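Fatty acyl CoA synthetase FADD13 (FATTY-ACYL-CoA SYNTHETASE) (Mycobacterium tuberculosis, PDB 3R44) belongs to the AMP-binding (ANL) superfamily of enzymes, with a large AMP-binding region followed by a smaller C-terminal domain. Local coordinates at residues I416-E421 and E449-I454. Numbering follows the deposited sequence.
Sequences IISGGE and EKWGEI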
ATOM      1  N   ILE A 416      21.048  -4.392  -0.401  1.00 20.84           N
ATOM      2  CA  ILE A 416      22.077  -4.908   0.509  1.00 21.55           C
ATOM      3  C   ILE A 416      23.080  -3.792   0.766  1.00 22.69           C
ATOM      4  O   ILE A 416      23.497  -3.127  -0.160  1.00 23.39           O
ATOM      5  CB  ILE A 416      22.757  -6.196  -0.074  1.00 21.09           C
ATOM      6  CG1 ILE A 416      21.681  -7.257  -0.387  1.00 20.38           C
ATOM      7  CG2 ILE A 416      23.795  -6.767   0.923  1.00 22.63           C
ATOM      8  CD1 ILE A 416      22.078  -8.392  -1.344  1.00 20.19           C
ATOM      9  N   ILE A 417      23.441  -3.546   2.019  1.00 22.70           N
ATOM     10  CA  ILE A 417      24.561  -2.656   2.319  1.00 24.31           C
ATOM     11  C   ILE A 417      25.780  -3.464   2.749  1.00 25.36           C
ATOM     12  O   ILE A 417      25.760  -4.116   3.792  1.00 25.87           O
ATOM     13  CB  ILE A 417      24.188  -1.655   3.387  1.00 25.39           C
ATOM     14  CG1 ILE A 417      23.017  -0.812   2.895  1.00 27.72           C
ATOM     15  CG2 ILE A 417      25.352  -0.721   3.657  1.00 26.83           C
ATOM     16  CD1 ILE A 417      22.569   0.215   3.944  1.00 30.99           C
ATOM     17  N   SER A 418      26.801  -3.474   1.899  1.00 26.10           N
ATOM     18  CA  SER A 418      27.971  -4.306   2.113  1.00 27.47           C
ATOM     19  C   SER A 418      29.187  -3.366   2.180  1.00 29.45           C
ATOM     20  O   SER A 418      29.438  -2.629   1.242  1.00 27.53           O
ATOM     21  CB  SER A 418      28.026  -5.372   1.003  1.00 27.39           C
ATOM     22  OG  SER A 418      29.118  -6.242   1.139  1.00 31.34           O
ATOM     23  N   GLY A 419      29.862  -3.327   3.338  1.00 31.11           N
ATOM     24  CA  GLY A 419      30.964  -2.392   3.565  1.00 34.62           C
ATOM     25  C   GLY A 419      30.613  -0.947   3.209  1.00 36.01           C
ATOM     26  O   GLY A 419      31.425  -0.219   2.613  1.00 38.05           O
ATOM     27  N   GLY A 420      29.402  -0.528   3.572  1.00 35.29           N
ATOM     28  CA  GLY A 420      28.942   0.821   3.268  1.00 36.50           C
ATOM     29  C   GLY A 420      28.482   1.103   1.832  1.00 36.16           C
ATOM     30  O   GLY A 420      28.085   2.224   1.538  1.00 37.02           O
ATOM     31  N   GLU A 421      28.558   0.124   0.937  1.00 34.43           N
ATOM     32  CA  GLU A 421      28.133   0.295  -0.462  1.00 34.47           C
ATOM     33  C   GLU A 421      26.786  -0.382  -0.680  1.00 31.43           C
ATOM     34  O   GLU A 421      26.556  -1.496  -0.186  1.00 30.21           O
ATOM     35  CB  GLU A 421      29.127  -0.367  -1.423  1.00 36.35           C
ATOM     36  CG  GLU A 421      30.595   0.094  -1.285  1.00 42.68           C
ATOM     37  CD  GLU A 421      30.987   1.249  -2.244  1.00 48.82           C
ATOM     38  OE1 GLU A 421      30.168   2.164  -2.493  1.00 50.09           O
ATOM     39  OE2 GLU A 421      32.137   1.229  -2.751  1.00 54.17           O
ATOM     40  N   GLU A 449      29.563 -10.178  10.422  1.00 42.19           N
ATOM     41  CA  GLU A 449      30.331  -9.365  11.385  1.00 45.91           C
ATOM     42  C   GLU A 449      31.140  -8.236  10.712  1.00 46.23           C
ATOM     43  O   GLU A 449      31.122  -7.085  11.162  1.00 48.15           O
ATOM     44  N   LYS A 450      31.831  -8.576   9.623  1.00 45.63           N
ATOM     45  CA  LYS A 450      32.752  -7.651   8.935  1.00 46.49           C
ATOM     46  C   LYS A 450      32.065  -6.630   8.019  1.00 43.27           C
ATOM     47  O   LYS A 450      32.223  -5.421   8.222  1.00 44.03           O
ATOM     48  CB  LYS A 450      33.819  -8.437   8.136  1.00 47.40           C
ATOM     49  CG  LYS A 450      34.840  -7.544   7.408  1.00 49.87           C
ATOM     50  N   TRP A 451      31.301  -7.117   7.036  1.00 39.13           N
ATOM     51  CA  TRP A 451      30.687  -6.255   6.017  1.00 36.24           C
ATOM     52  C   TRP A 451      29.295  -5.742   6.349  1.00 33.94           C
ATOM     53  O   TRP A 451      28.721  -4.964   5.579  1.00 32.46           O
ATOM     54  CB  TRP A 451      30.560  -7.039   4.731  1.00 34.51           C
ATOM     55  CG  TRP A 451      31.835  -7.518   4.230  1.00 37.87           C
ATOM     56  CD1 TRP A 451      32.411  -8.724   4.492  1.00 41.38           C
ATOM     57  CD2 TRP A 451      32.726  -6.825   3.348  1.00 41.23           C
ATOM     58  NE1 TRP A 451      33.604  -8.833   3.812  1.00 42.64           N
ATOM     59  CE2 TRP A 451      33.825  -7.673   3.111  1.00 44.92           C
ATOM     60  CE3 TRP A 451      32.703  -5.571   2.736  1.00 44.11           C
ATOM     61  CZ2 TRP A 451      34.894  -7.305   2.284  1.00 48.18           C
ATOM     62  CZ3 TRP A 451      33.766  -5.205   1.914  1.00 47.29           C
ATOM     63  CH2 TRP A 451      34.844  -6.069   1.697  1.00 49.63           C
ATOM     64  N   GLY A 452      28.735  -6.215   7.458  1.00 33.39           N
ATOM     65  CA  GLY A 452      27.367  -5.885   7.837  1.00 32.17           C
ATOM     66  C   GLY A 452      26.389  -6.846   7.195  1.00 29.30           C
ATOM     67  O   GLY A 452      25.669  -7.584   7.880  1.00 28.32           O
ATOM     68  N   GLU A 453      26.341  -6.813   5.871  1.00 26.92           N
ATOM     69  CA  GLU A 453      25.659  -7.842   5.091  1.00 26.33           C
ATOM     70  C   GLU A 453      26.537  -8.153   3.918  1.00 25.13           C
ATOM     71  O   GLU A 453      27.247  -7.285   3.417  1.00 26.30           O
ATOM     72  CB  GLU A 453      24.303  -7.407   4.496  1.00 26.82           C
ATOM     73  CG  GLU A 453      23.241  -6.925   5.431  1.00 32.52           C
ATOM     74  CD  GLU A 453      21.990  -6.470   4.627  1.00 38.49           C
ATOM     75  OE1 GLU A 453      21.921  -5.260   4.251  1.00 41.12           O
ATOM     76  OE2 GLU A 453      21.128  -7.346   4.330  1.00 38.59           O
ATOM     77  N   ILE A 454      26.477  -9.400   3.484  1.00 23.77           N
ATOM     78  CA  ILE A 454      27.143  -9.802   2.286  1.00 23.20           C
ATOM     79  C   ILE A 454      26.031 -10.284   1.316  1.00 21.46           C
ATOM     80  O   ILE A 454      25.011 -10.795   1.741  1.00 20.91           O
ATOM     81  CB  ILE A 454      28.184 -10.935   2.536  1.00 23.50           C
ATOM     82  CG1 ILE A 454      27.527 -12.153   3.152  1.00 25.71           C
ATOM     83  CG2 ILE A 454      29.351 -10.421   3.384  1.00 27.83           C
ATOM     84  CD1 ILE A 454      28.265 -13.459   2.817  1.00 30.95           C
TER
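The carbonyl O of W451 takes a nearly straight bond from G419 N (3.0 Å, 167° at the hydrogen), on a lone pair and in the carbonyl plane. A second, weak bond to this oxygen comes from E453 N within its own turn. G419 N also lies beside the indole edge, near the ring plane. G419 has positive phi and no side chain, and the ring edge lies directly against its backbone, with W451 CE3 3.7 Å from G419 CA. At the other end E453 reaches back to the strand: its chain is extended beyond CG (chi2 177°), and OE1 accepts I417 N at 3.2 Å and 170°, the N-H arriving from above the carboxylate plane. E453 CB meanwhile packs on I416 CG2 at 3.7 Å. Between these two bonds the backbones are held only by weak contacts: the E453 N-H is shared between W451 O and I417 O, both bonds weak, while S418 CA-H approaches E453 O (3.3 Å between CA and O). The type I' turn S418–E421, closed by paired backbone bonds between its end residues, presents G419 to W451. This beta hairpin, 416-418 with 421-423, packs against the loop joining strands 438-448 and 454-461 of the C-terminal region; I416 touches V443 on the first of these strands, and K486 makes a cation-pi contact with W451.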